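Side-chain contacts in GCN5-related N-acetyltransferase (PDB 2OZG), which binds coenzyme A and, as a member of the GNAT family, probably transfers acetyl groups, perhaps to the amines of aminoglycoside-like substrates: residues N164-F167 / H168-Y171; P240-Q243 / S244-F248; A268-L271 / L272-E275; S358-T361 / P362-Q366; A377-K380 / A381-F385. All coordinates share one frame; numbering follows the deposited sequence.

Interaction 1: N164-F167 / H168-Y171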
loop_
_atom_site.group_PDB
_atom_site.type_symbol
_atom_site.label_atom_id
_atom_site.label_comp_id
_atom_site.label_asym_id
_atom_site.label_seq_id
_atom_site.Cartn_x
_atom_site.Cartn_y
_atom_site.Cartn_z
ATOM N N ASN A 164 -32.966 -14.618 -23.336
ATOM C CA ASN A 164 -33.912 -15.310 -22.480
ATOM C C ASN A 164 -34.933 -14.306 -22.000
ATOM O O ASN A 164 -34.590 -13.381 -21.256
ATOM C CB ASN A 164 -33.201 -15.968 -21.308
ATOM C CG ASN A 164 -34.118 -16.832 -20.477
ATOM O OD1 ASN A 164 -35.335 -16.723 -20.556
ATOM N ND2 ASN A 164 -33.533 -17.713 -19.673
ATOM N N PRO A 165 -36.212 -14.497 -22.385
ATOM C CA PRO A 165 -37.172 -13.456 -22.065
ATOM C C PRO A 165 -37.480 -13.361 -20.588
ATOM O O PRO A 165 -38.026 -12.362 -20.156
ATOM C CB PRO A 165 -38.435 -13.873 -22.848
ATOM C CG PRO A 165 -38.006 -14.979 -23.734
ATOM C CD PRO A 165 -36.865 -15.626 -23.070
ATOM N N ILE A 166 -37.152 -14.381 -19.817
ATOM C CA ILE A 166 -37.480 -14.318 -18.424
ATOM C C ILE A 166 -36.784 -13.109 -17.802
ATOM O O ILE A 166 -37.376 -12.405 -17.023
ATOM C CB ILE A 166 -37.110 -15.594 -17.669
ATOM C CG1 ILE A 166 -37.830 -16.806 -18.232
ATOM C CG2 ILE A 166 -37.505 -15.447 -16.215
ATOM C CD1 ILE A 166 -39.354 -16.644 -18.318
ATOM N N PHE A 167 -35.528 -12.885 -18.186
ATOM C CA PHE A 167 -34.726 -11.776 -17.687
ATOM C C PHE A 167 -35.330 -10.451 -18.065
ATOM O O PHE A 167 -35.407 -9.559 -17.209
ATOM C CB PHE A 167 -33.275 -11.860 -18.189
ATOM C CG PHE A 167 -32.477 -12.935 -17.510
ATOM C CD1 PHE A 167 -31.800 -12.678 -16.326
ATOM C CD2 PHE A 167 -32.430 -14.224 -18.030
ATOM C CE1 PHE A 167 -31.073 -13.651 -15.706
ATOM C CE2 PHE A 167 -31.701 -15.209 -17.381
ATOM C CZ PHE A 167 -31.047 -14.931 -16.228
ATOM N N HIS A 168 -35.696 -10.275 -19.328
ATOM C CA HIS A 168 -36.351 -9.016 -19.739
ATOM C C HIS A 168 -37.586 -8.758 -18.920
ATOM O O HIS A 168 -37.810 -7.669 -18.521
ATOM C CB HIS A 168 -36.769 -8.989 -21.244
ATOM C CG HIS A 168 -37.691 -7.832 -21.602
ATOM N ND1 HIS A 168 -37.256 -6.521 -21.731
ATOM C CD2 HIS A 168 -39.036 -7.791 -21.819
ATOM C CE1 HIS A 168 -38.283 -5.734 -22.022
ATOM N NE2 HIS A 168 -39.375 -6.477 -22.066
ATOM N N GLU A 169 -38.362 -9.798 -18.649
ATOM C CA GLU A 169 -39.635 -9.632 -17.966
ATOM C C GLU A 169 -39.520 -9.296 -16.479
ATOM O O GLU A 169 -40.334 -8.552 -15.951
ATOM C CB GLU A 169 -40.501 -10.857 -18.223
ATOM C CG GLU A 169 -40.797 -11.031 -19.721
ATOM C CD GLU A 169 -41.418 -12.372 -20.042
ATOM O OE1 GLU A 169 -41.604 -13.176 -19.100
ATOM O OE2 GLU A 169 -41.724 -12.620 -21.227
ATOM N N LEU A 170 -38.524 -9.863 -15.806
ATOM C CA LEU A 170 -38.232 -9.500 -14.435
ATOM C C LEU A 170 -37.587 -8.117 -14.398
ATOM O O LEU A 170 -37.870 -7.329 -13.504
ATOM C CB LEU A 170 -37.302 -10.538 -13.791
ATOM C CG LEU A 170 -37.936 -11.912 -13.482
ATOM C CD1 LEU A 170 -36.900 -12.973 -13.167
ATOM C CD2 LEU A 170 -38.950 -11.812 -12.361
ATOM N N TYR A 171 -36.675 -7.843 -15.318
ATOM C CA TYR A 171 -36.031 -6.528 -15.388
ATOM C C TYR A 171 -37.031 -5.412 -15.527
ATOM O O TYR A 171 -37.006 -4.436 -14.780
ATOM C CB TYR A 171 -34.999 -6.458 -16.503
ATOM C CG TYR A 171 -34.391 -5.076 -16.539
ATOM C CD1 TYR A 171 -33.385 -4.703 -15.676
ATOM C CD2 TYR A 171 -34.901 -4.128 -17.393
ATOM C CE1 TYR A 171 -32.896 -3.403 -15.669
ATOM C CE2 TYR A 171 -34.398 -2.849 -17.408
ATOM C CZ TYR A 171 -33.406 -2.495 -16.559
ATOM O OH TYR A 171 -32.966 -1.195 -16.619
#

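Interaction 2: P240-Q243 / S244-F248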
loop_
_atom_site.group_PDB
_atom_site.type_symbol
_atom_site.label_atom_id
_atom_site.label_comp_id
_atom_site.label_asym_id
_atom_site.label_seq_id
_atom_site.Cartn_x
_atom_site.Cartn_y
_atom_site.Cartn_z
ATOM N N PRO A 240 -38.650 -12.631 -0.044
ATOM C CA PRO A 240 -38.061 -13.971 -0.225
ATOM C C PRO A 240 -36.936 -13.976 -1.297
ATOM O O PRO A 240 -35.991 -14.722 -1.173
ATOM C CB PRO A 240 -39.240 -14.792 -0.662
ATOM C CG PRO A 240 -40.414 -14.101 -0.014
ATOM C CD PRO A 240 -40.110 -12.674 -0.150
ATOM N N ALA A 241 -37.050 -13.140 -2.331
ATOM C CA ALA A 241 -35.977 -13.056 -3.337
ATOM C C ALA A 241 -34.766 -12.394 -2.722
ATOM O O ALA A 241 -33.659 -12.821 -2.991
ATOM C CB ALA A 241 -36.423 -12.330 -4.590
ATOM N N VAL A 242 -34.978 -11.375 -1.881
ATOM C CA VAL A 242 -33.861 -10.702 -1.214
ATOM C C VAL A 242 -33.122 -11.640 -0.267
ATOM O O VAL A 242 -31.903 -11.724 -0.340
ATOM C CB VAL A 242 -34.227 -9.379 -0.480
ATOM C CG1 VAL A 242 -32.971 -8.761 0.134
ATOM C CG2 VAL A 242 -34.871 -8.368 -1.414
ATOM N N GLN A 243 -33.840 -12.376 0.582
ATOM C CA GLN A 243 -33.193 -13.342 1.505
ATOM C C GLN A 243 -32.415 -14.415 0.751
ATOM O O GLN A 243 -31.321 -14.853 1.156
ATOM C CB GLN A 243 -34.219 -14.027 2.399
ATOM C CG GLN A 243 -34.954 -13.111 3.358
ATOM C CD GLN A 243 -34.054 -12.362 4.406
ATOM O OE1 GLN A 243 -32.894 -12.718 4.630
ATOM N NE2 GLN A 243 -34.633 -11.337 5.069
ATOM N N SER A 244 -32.993 -14.833 -0.355
ATOM C CA SER A 244 -32.424 -15.867 -1.212
ATOM C C SER A 244 -31.156 -15.380 -1.905
ATOM O O SER A 244 -30.176 -16.084 -2.016
ATOM C CB SER A 244 -33.506 -16.362 -2.176
ATOM O OG SER A 244 -34.548 -17.093 -1.473
ATOM N N PHE A 245 -31.165 -14.116 -2.305
ATOM C CA PHE A 245 -30.017 -13.466 -2.891
ATOM C C PHE A 245 -28.828 -13.475 -1.935
ATOM O O PHE A 245 -27.749 -13.959 -2.261
ATOM C CB PHE A 245 -30.479 -12.039 -3.188
ATOM C CG PHE A 245 -29.422 -11.088 -3.669
ATOM C CD1 PHE A 245 -29.160 -10.940 -5.028
ATOM C CD2 PHE A 245 -28.790 -10.206 -2.770
ATOM C CE1 PHE A 245 -28.206 -9.960 -5.479
ATOM C CE2 PHE A 245 -27.840 -9.292 -3.201
ATOM C CZ PHE A 245 -27.573 -9.150 -4.575
ATOM N N TRP A 246 -29.047 -12.948 -0.741
ATOM C CA TRP A 246 -28.011 -12.879 0.252
ATOM C C TRP A 246 -27.559 -14.241 0.665
ATOM O O TRP A 246 -26.391 -14.407 0.880
ATOM C CB TRP A 246 -28.433 -12.117 1.505
ATOM C CG TRP A 246 -28.409 -10.609 1.363
ATOM C CD1 TRP A 246 -29.448 -9.760 1.571
ATOM C CD2 TRP A 246 -27.290 -9.789 0.977
ATOM N NE1 TRP A 246 -29.063 -8.437 1.331
ATOM C CE2 TRP A 246 -27.744 -8.443 0.951
ATOM C CE3 TRP A 246 -25.972 -10.059 0.602
ATOM C CZ2 TRP A 246 -26.917 -7.396 0.609
ATOM C CZ3 TRP A 246 -25.127 -8.977 0.262
ATOM C CH2 TRP A 246 -25.603 -7.693 0.251
ATOM N N THR A 247 -28.475 -15.184 0.886
ATOM C CA THR A 247 -28.090 -16.559 1.235
ATOM C C THR A 247 -27.166 -17.160 0.176
ATOM O O THR A 247 -26.129 -17.748 0.486
ATOM C CB THR A 247 -29.312 -17.482 1.405
ATOM O OG1 THR A 247 -30.138 -16.990 2.456
ATOM C CG2 THR A 247 -28.894 -18.887 1.762
ATOM N N PHE A 248 -27.522 -16.973 -1.091
ATOM C CA PHE A 248 -26.736 -17.540 -2.176
ATOM C C PHE A 248 -25.286 -16.965 -2.148
ATOM O O PHE A 248 -24.280 -17.675 -2.165
ATOM C CB PHE A 248 -27.496 -17.243 -3.447
ATOM C CG PHE A 248 -26.801 -17.678 -4.734
ATOM C CD1 PHE A 248 -26.817 -18.985 -5.128
ATOM C CD2 PHE A 248 -26.171 -16.745 -5.535
ATOM C CE1 PHE A 248 -26.190 -19.393 -6.319
ATOM C CE2 PHE A 248 -25.516 -17.146 -6.721
ATOM C CZ PHE A 248 -25.548 -18.470 -7.108
#

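Interaction 3: A268-L271 / L272-E275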
loop_
_atom_site.group_PDB
_atom_site.type_symbol
_atom_site.label_atom_id
_atom_site.label_comp_id
_atom_site.label_asym_id
_atom_site.label_seq_id
_atom_site.Cartn_x
_atom_site.Cartn_y
_atom_site.Cartn_z
ATOM N N ALA A 268 -30.945 -0.435 -0.092
ATOM C CA ALA A 268 -31.870 -1.119 0.796
ATOM C C ALA A 268 -31.494 -2.586 1.112
ATOM O O ALA A 268 -31.907 -3.130 2.152
ATOM C CB ALA A 268 -33.275 -1.056 0.189
ATOM N N LEU A 269 -30.742 -3.241 0.218
ATOM C CA LEU A 269 -30.364 -4.625 0.421
ATOM C C LEU A 269 -29.527 -4.789 1.696
ATOM O O LEU A 269 -29.672 -5.773 2.411
ATOM C CB LEU A 269 -29.567 -5.162 -0.776
ATOM C CG LEU A 269 -30.209 -5.249 -2.175
ATOM C CD1 LEU A 269 -29.248 -5.964 -3.088
ATOM C CD2 LEU A 269 -31.519 -5.920 -2.216
ATOM N N THR A 270 -28.712 -3.795 2.011
ATOM C CA THR A 270 -27.864 -3.827 3.210
ATOM C C THR A 270 -28.698 -3.716 4.498
ATOM O O THR A 270 -28.200 -3.963 5.592
ATOM C CB THR A 270 -26.790 -2.734 3.154
ATOM O OG1 THR A 270 -27.374 -1.485 2.803
ATOM C CG2 THR A 270 -25.715 -3.082 2.116
ATOM N N LEU A 271 -29.975 -3.396 4.364
ATOM C CA LEU A 271 -30.833 -3.305 5.551
ATOM C C LEU A 271 -30.948 -4.692 6.199
ATOM O O LEU A 271 -31.037 -4.818 7.419
ATOM C CB LEU A 271 -32.223 -2.735 5.185
ATOM C CG LEU A 271 -33.260 -2.700 6.319
ATOM C CD1 LEU A 271 -32.775 -1.841 7.450
ATOM C CD2 LEU A 271 -34.561 -2.214 5.801
ATOM N N LEU A 272 -30.906 -5.737 5.371
ATOM C CA LEU A 272 -31.033 -7.082 5.861
ATOM C C LEU A 272 -29.774 -7.742 6.443
ATOM O O LEU A 272 -29.867 -8.810 6.990
ATOM C CB LEU A 272 -31.623 -7.960 4.766
ATOM C CG LEU A 272 -33.015 -7.547 4.264
ATOM C CD1 LEU A 272 -33.529 -8.615 3.344
ATOM C CD2 LEU A 272 -33.981 -7.365 5.425
ATOM N N LEU A 273 -28.608 -7.121 6.301
ATOM C CA LEU A 273 -27.352 -7.660 6.868
ATOM C C LEU A 273 -27.290 -7.483 8.391
ATOM O O LEU A 273 -27.857 -6.527 8.948
ATOM C CB LEU A 273 -26.178 -6.920 6.248
ATOM C CG LEU A 273 -26.009 -6.921 4.704
ATOM C CD1 LEU A 273 -24.883 -5.939 4.264
ATOM C CD2 LEU A 273 -25.704 -8.284 4.192
ATOM N N PRO A 274 -26.594 -8.392 9.084
ATOM C CA PRO A 274 -26.485 -8.267 10.516
ATOM C C PRO A 274 -25.647 -7.077 10.947
ATOM O O PRO A 274 -25.952 -6.488 11.972
ATOM C CB PRO A 274 -25.857 -9.583 10.959
ATOM C CG PRO A 274 -25.388 -10.229 9.779
ATOM C CD PRO A 274 -25.960 -9.634 8.594
ATOM N N GLU A 275 -24.636 -6.712 10.168
ATOM C CA GLU A 275 -23.802 -5.565 10.483
ATOM C C GLU A 275 -23.545 -4.696 9.276
ATOM O O GLU A 275 -23.786 -5.096 8.131
ATOM C CB GLU A 275 -22.489 -6.070 11.075
ATOM C CG GLU A 275 -22.661 -6.925 12.368
ATOM C CD GLU A 275 -23.214 -6.149 13.549
ATOM O OE1 GLU A 275 -23.193 -4.902 13.477
ATOM O OE2 GLU A 275 -23.648 -6.791 14.544
HETATM O O HOH W 1 -27.929 -4.086 8.469
#

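Interaction 4: S358-T361 / P362-Q366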
loop_
_atom_site.group_PDB
_atom_site.type_symbol
_atom_site.label_atom_id
_atom_site.label_comp_id
_atom_site.label_asym_id
_atom_site.label_seq_id
_atom_site.Cartn_x
_atom_site.Cartn_y
_atom_site.Cartn_z
ATOM N N SER A 358 -35.672 14.192 -9.263
ATOM C CA SER A 358 -35.703 14.090 -7.811
ATOM C C SER A 358 -34.361 13.804 -7.187
ATOM O O SER A 358 -34.295 13.339 -6.065
ATOM C CB SER A 358 -36.694 13.004 -7.308
ATOM O OG SER A 358 -37.809 13.013 -8.123
ATOM N N LEU A 359 -33.266 14.103 -7.870
ATOM C CA LEU A 359 -31.962 13.924 -7.241
ATOM C C LEU A 359 -31.839 14.869 -6.043
ATOM O O LEU A 359 -31.338 14.481 -4.968
ATOM C CB LEU A 359 -30.832 14.240 -8.260
ATOM C CG LEU A 359 -29.424 14.054 -7.707
ATOM C CD1 LEU A 359 -29.182 12.653 -7.211
ATOM C CD2 LEU A 359 -28.379 14.453 -8.735
ATOM N N PHE A 360 -32.181 16.140 -6.281
ATOM C CA PHE A 360 -32.208 17.173 -5.257
ATOM C C PHE A 360 -33.575 17.772 -5.185
ATOM O O PHE A 360 -34.279 17.865 -6.215
ATOM C CB PHE A 360 -31.151 18.251 -5.572
ATOM C CG PHE A 360 -29.750 17.704 -5.512
ATOM C CD1 PHE A 360 -29.264 17.211 -4.334
ATOM C CD2 PHE A 360 -28.950 17.660 -6.640
ATOM C CE1 PHE A 360 -27.958 16.680 -4.255
ATOM C CE2 PHE A 360 -27.673 17.149 -6.567
ATOM C CZ PHE A 360 -27.189 16.649 -5.397
ATOM N N THR A 361 -33.970 18.159 -3.965
ATOM C CA THR A 361 -35.266 18.748 -3.719
ATOM C C THR A 361 -35.235 20.188 -4.115
ATOM O O THR A 361 -34.160 20.770 -4.281
ATOM C CB THR A 361 -35.654 18.730 -2.221
ATOM O OG1 THR A 361 -34.686 19.502 -1.459
ATOM C CG2 THR A 361 -35.777 17.310 -1.685
ATOM N N PRO A 362 -36.421 20.772 -4.351
ATOM C CA PRO A 362 -36.438 22.182 -4.638
ATOM C C PRO A 362 -35.668 23.033 -3.671
ATOM O O PRO A 362 -34.945 23.930 -4.103
ATOM C CB PRO A 362 -37.965 22.520 -4.680
ATOM C CG PRO A 362 -38.571 21.309 -5.221
ATOM C CD PRO A 362 -37.745 20.143 -4.587
ATOM N N ARG A 363 -35.835 22.772 -2.377
ATOM C CA ARG A 363 -35.117 23.495 -1.336
ATOM C C ARG A 363 -33.613 23.388 -1.546
ATOM O O ARG A 363 -32.895 24.377 -1.435
ATOM C CB ARG A 363 -35.434 22.879 0.027
ATOM C CG ARG A 363 -34.949 23.720 1.176
ATOM C CD ARG A 363 -35.033 22.979 2.501
ATOM N NE ARG A 363 -34.165 21.800 2.572
ATOM C CZ ARG A 363 -32.911 21.818 3.025
ATOM N NH1 ARG A 363 -32.353 22.950 3.434
ATOM N NH2 ARG A 363 -32.207 20.692 3.063
ATOM N N GLN A 364 -33.145 22.175 -1.807
ATOM C CA GLN A 364 -31.716 21.928 -2.081
ATOM C C GLN A 364 -31.234 22.640 -3.352
ATOM O O GLN A 364 -30.125 23.100 -3.414
ATOM C CB GLN A 364 -31.444 20.423 -2.214
ATOM C CG GLN A 364 -31.440 19.703 -0.831
ATOM C CD GLN A 364 -31.340 18.232 -0.971
ATOM O OE1 GLN A 364 -32.035 17.605 -1.818
ATOM N NE2 GLN A 364 -30.466 17.630 -0.155
ATOM N N LEU A 365 -32.064 22.685 -4.375
ATOM C CA LEU A 365 -31.722 23.402 -5.600
ATOM C C LEU A 365 -31.730 24.952 -5.392
ATOM O O LEU A 365 -30.897 25.700 -5.933
ATOM C CB LEU A 365 -32.652 22.952 -6.714
ATOM C CG LEU A 365 -32.475 21.486 -7.142
ATOM C CD1 LEU A 365 -33.597 20.977 -8.062
ATOM C CD2 LEU A 365 -31.064 21.261 -7.813
ATOM N N GLN A 366 -32.621 25.423 -4.542
ATOM C CA GLN A 366 -32.643 26.803 -4.192
ATOM C C GLN A 366 -31.356 27.181 -3.486
ATOM O O GLN A 366 -30.721 28.185 -3.807
ATOM C CB GLN A 366 -33.803 27.095 -3.263
ATOM C CG GLN A 366 -33.932 28.556 -2.934
ATOM C CD GLN A 366 -35.033 28.827 -1.923
ATOM O OE1 GLN A 366 -35.194 28.101 -0.919
ATOM N NE2 GLN A 366 -35.795 29.857 -2.182
HETATM O O HOH W 2 -31.837 14.831 -2.279
#

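Interaction 5: A377-K380 / A381-F385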
loop_
_atom_site.group_PDB
_atom_site.type_symbol
_atom_site.label_atom_id
_atom_site.label_comp_id
_atom_site.label_asym_id
_atom_site.label_seq_id
_atom_site.Cartn_x
_atom_site.Cartn_y
_atom_site.Cartn_z
ATOM N N ALA A 377 -44.529 28.301 -4.617
ATOM C CA ALA A 377 -44.028 27.522 -5.726
ATOM C C ALA A 377 -43.042 26.470 -5.215
ATOM O O ALA A 377 -43.047 25.358 -5.699
ATOM C CB ALA A 377 -43.374 28.396 -6.726
ATOM N N LEU A 378 -42.213 26.781 -4.236
ATOM C CA LEU A 378 -41.285 25.774 -3.696
ATOM C C LEU A 378 -42.060 24.583 -3.164
ATOM O O LEU A 378 -41.673 23.452 -3.369
ATOM C CB LEU A 378 -40.402 26.331 -2.579
ATOM C CG LEU A 378 -39.224 27.269 -2.876
ATOM C CD1 LEU A 378 -38.533 27.585 -1.578
ATOM C CD2 LEU A 378 -38.220 26.639 -3.843
ATOM N N LEU A 379 -43.169 24.856 -2.463
ATOM C CA LEU A 379 -43.986 23.785 -1.908
ATOM C C LEU A 379 -44.630 22.949 -3.009
ATOM O O LEU A 379 -44.616 21.727 -2.962
ATOM C CB LEU A 379 -45.055 24.328 -0.949
ATOM C CG LEU A 379 -45.992 23.243 -0.392
ATOM C CD1 LEU A 379 -45.197 22.180 0.333
ATOM C CD2 LEU A 379 -47.068 23.841 0.502
ATOM N N LYS A 380 -45.219 23.612 -3.994
ATOM C CA LYS A 380 -45.838 22.903 -5.095
ATOM C C LYS A 380 -44.803 22.028 -5.811
ATOM O O LYS A 380 -45.037 20.835 -6.020
ATOM C CB LYS A 380 -46.536 23.888 -6.031
ATOM C CG LYS A 380 -47.656 24.587 -5.364
ATOM C CD LYS A 380 -48.499 25.430 -6.325
ATOM C CE LYS A 380 -47.683 26.563 -7.017
ATOM N NZ LYS A 380 -48.605 27.592 -7.622
ATOM N N ALA A 381 -43.637 22.580 -6.115
ATOM C CA ALA A 381 -42.586 21.780 -6.751
ATOM C C ALA A 381 -42.099 20.613 -5.888
ATOM O O ALA A 381 -41.751 19.564 -6.408
ATOM C CB ALA A 381 -41.440 22.613 -7.102
ATOM N N THR A 382 -42.067 20.796 -4.581
ATOM C CA THR A 382 -41.645 19.719 -3.707
ATOM C C THR A 382 -42.644 18.583 -3.776
ATOM O O THR A 382 -42.258 17.430 -3.855
ATOM C CB THR A 382 -41.515 20.220 -2.259
ATOM O OG1 THR A 382 -40.573 21.274 -2.230
ATOM C CG2 THR A 382 -41.065 19.149 -1.328
ATOM N N GLN A 383 -43.926 18.926 -3.769
ATOM C CA GLN A 383 -44.980 17.932 -3.820
ATOM C C GLN A 383 -44.958 17.182 -5.163
ATOM O O GLN A 383 -45.060 15.942 -5.206
ATOM C CB GLN A 383 -46.345 18.623 -3.647
ATOM C CG GLN A 383 -46.552 19.241 -2.244
ATOM C CD GLN A 383 -47.774 20.120 -2.162
ATOM O OE1 GLN A 383 -48.260 20.601 -3.189
ATOM N NE2 GLN A 383 -48.252 20.381 -0.945
ATOM N N ILE A 384 -44.814 17.943 -6.250
ATOM C CA ILE A 384 -44.800 17.378 -7.626
ATOM C C ILE A 384 -43.648 16.423 -7.902
ATOM O O ILE A 384 -43.843 15.328 -8.486
ATOM C CB ILE A 384 -44.783 18.525 -8.680
ATOM C CG1 ILE A 384 -46.099 19.298 -8.637
ATOM C CG2 ILE A 384 -44.580 18.036 -10.117
ATOM C CD1 ILE A 384 -46.107 20.600 -9.420
ATOM N N PHE A 385 -42.441 16.840 -7.524
ATOM C CA PHE A 385 -41.237 16.088 -7.938
ATOM C C PHE A 385 -40.660 15.133 -6.919
ATOM O O PHE A 385 -39.643 14.527 -7.186
ATOM C CB PHE A 385 -40.141 17.051 -8.435
ATOM C CG PHE A 385 -40.539 17.798 -9.693
ATOM C CD1 PHE A 385 -40.512 17.146 -10.936
ATOM C CD2 PHE A 385 -40.906 19.133 -9.638
ATOM C CE1 PHE A 385 -40.930 17.806 -12.091
ATOM C CE2 PHE A 385 -41.338 19.822 -10.808
ATOM C CZ PHE A 385 -41.335 19.148 -12.017
#

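Interaction 1: N164-F167 / H168-Y171
The side chains of Ile166 and Leu170 meet one turn apart in the capped first turns of helix 165-177, a local i to i+4 contact along a single helix. They lie alongside each other and point the same way, with Ile166 CG2 4.0 Å from Leu170 CD1. The branching of Ile166 explains this: CG2 stands anti to the backbone N, while CG1 takes the other branch (chi1 -60°) and carries CD1 away from the leucine. Beneath the pair, Leu170 N donates to Ile166 O at 3.0 Å, and the bonds from Glu169 N to Pro165 O and from Tyr171 N to Phe167 O continue the same ladder. In the conformer given, Glu169 CG lies 3.1 Å from Pro165 O, though the side chain is modelled in two positions. The helix opens with Asn164 as N-cap: its OD1 accepts from Ile166 N at 3.1 Å, the donor standing 44° out of the amide carbonyl plane, while ND2 is turned to Val160 O. Asn164 O also lies at the edge of the Phe167 ring, in its plane. Around the helix, Ile166 and Leu170 rest on Pro212 of strand 211-222, and Phe167 reaches Leu205 of strand 202-206 and meets Tyr215 edge-to-face. The Tyr171 side chain leads away from the first turn; its hydroxyl bonds Leu182 O and its ring meets Trp189 of helix 186-192 edge-to-face.

Interaction 2: P240-Q243 / S244-F248
A chi1 of -68° in Ser244 and -61° in Thr247 sets each hydroxyl beside its own backbone N, from where it reaches back one turn of helix 239-250. Ser244 OG donates to Pro240 O at 2.8 Å, and Thr247 OG1 to Gln243 O, also at 2.8 Å. Each of these carbonyls also takes the ordinary helical N-H, Ser244 N to Pro240 O at 3.1 Å and Thr247 N to Gln243 O at 2.9 Å, and in both cases hydroxyl and amide arrive from opposite faces of the carbonyl plane. The apolar contact is on Val242: CG1, anti to its backbone N, runs alongside the indole of Trp246 and touches CD1 at 3.9 Å. One indole face carries Phe245 CD2, 4.0 Å above the plane and toward the rim, while Trp246 NE1 hydrogen-bonds Leu269 O of the 268-271 turn. Phe245 and Ala241 turn to strands 211-222 and 227-236, as expected of the helix in a beta-alpha-beta unit of a GNAT fold. Both hydroxyls have a further partner, Leu154 N for Ser244 OG and His151 N for Thr247 OG1. Each therefore gives its proton to the helix and accepts an amide from the passing chain, which leaves these buried hydroxyls satisfied in both roles and ties the 151-154 region to the helix.

Interaction 3: A268-L271 / L272-E275
The flat groups that matter where Thr270 and Leu273 meet are peptide carbonyls, and their donors come over the faces instead of in the plane. Leu273 N lies 3.3 Å from Thr270 O, well above that carbonyl's plane (70° out of it), and Leu272 N reaches Leu269 O at 3.2 Å, again from above (49°). These are the i to i+3 bonds of a tight 3-10 turn, begun by Leu271 N to Ala268 O. Beside the bond from Leu273 N to Thr270 O the side chains pass at a slant: Leu273 CD1 comes to 3.7 Å from Thr270 CG2 and 3.8 Å from Thr270 CA. Thr270 turns its methyl anti to the carbonyl carbon, and chi1 of 48° puts OG1 on the other branch, away from the leucine. A water lies 2.9 Å from Thr270 O, within hydrogen-bonding distance. Leu269 packs on Trp261 of strand 258-263, and Leu272 lies over Val242 of helix 239-250. On another side the third subunit approaches, with Arg127 of that subunit donating to Leu273 O. The arrangement is a 3-10 turn in the connection between strands 258-263 and 279-290 of the second GNAT domain, and it leads to Glu275, which touches a coenzyme A not bound to this chain and is held by Thr122 and Gln123 of the third subunit.

Interaction 4: S358-T361 / P362-Q366
Leu365 N donates to Thr361 O as the first backbone bond of helix 362-367, after a short loop that begins at Ser358, where positive phi closes helix 349-357 in a Schellman motif. A capping box starts the new helix, within the sterol carrier protein domain: Thr361 N donates almost straight to Gln364 OE1 (2.9 Å, 173° at the hydrogen) and Gln364 N returns a bond to Thr361 OG1 at 3.1 Å. Thr361 OG1 sits between backbone N and carbonyl carbon (chi1 61°), facing the amide it caps; it also bonds Glu388 of the third subunit, which pairs with Arg363 too. Gln364 stretches back along the turn, and its OE1 receives Thr361 N in the carbonyl plane, on a lone pair. That oxygen also lies at the edge of the Phe360 ring, whose plane stands 78° from the amide, while Leu359 CG lies over one ring face, toward its rim. Leu365 also meets the phenylalanine, with CD2 3.8 Å from Phe360 CB, and touches Leu355 of helix 349-357. Pro362 packs on Ala381 and Thr382 of helix 375-385. A water sits 2.8 Å from both Gln364 OE1 and Leu359 O, close to the two oxygens at once.

Interaction 5: A377-K380 / A381-F385
Ala381 begins the second of the two segments along helix 375-385: its N bonds Ala377 O at 2.9 Å, and its methyl lies 3.5 Å from the same oxygen. Thr382 follows with two donors for one acceptor. With chi1 at -59° its OG1 swings beside its backbone N and donates to Leu378 O at 2.7 Å, while Thr382 N reaches that oxygen from the opposite face of the carbonyl plane. Gln383 comes next, its extended chain running back across Leu379 at a slant, so that NE2 rests 3.7 Å from Leu379 CG. Its CG is also close to Leu379 O, at 3.2 Å, and NE2 itself bonds Leu304 O of the third subunit, a residue that Leu379 packs against as well. Ile384 donates from N to Lys380 O and lays CG1 3.2 Å from that oxygen; its CG2 stands 3.7 Å over the centre of the Phe385 ring. On the inner side Ala381, Ile384 and Phe385 all pack on Leu310 of strand 308-315. Chemically, the threonine hydroxyl spends its proton within the helix, whereas the longer polar chains spend their ends elsewhere: Gln383 on the third subunit, and Lys380 on Glu309 O and a salt bridge to Glu344.

Interactions 2 and 3 are mostly buried and touch, joining helix 239-250 to the 3-10 turn within the second GNAT domain. Interactions 4 and 5, only partly buried, also touch, in the sterol carrier protein domain, where Ser358 OG probably bonds Phe385 O. Interaction 1 stands apart, partly buried, about 34 Å between centres from interaction 4 and on the opposite side of the chain's centre. Interactions 1 and 4 both open helices, the first with an asparagine cap, the other with a reciprocal box; interactions 2 and 5 share hydroxyl-to-carbonyl bonds within a helix. Interactions 3, 4 and 5 all meet the third subunit, whereas interaction 2 meets the second through Phe248.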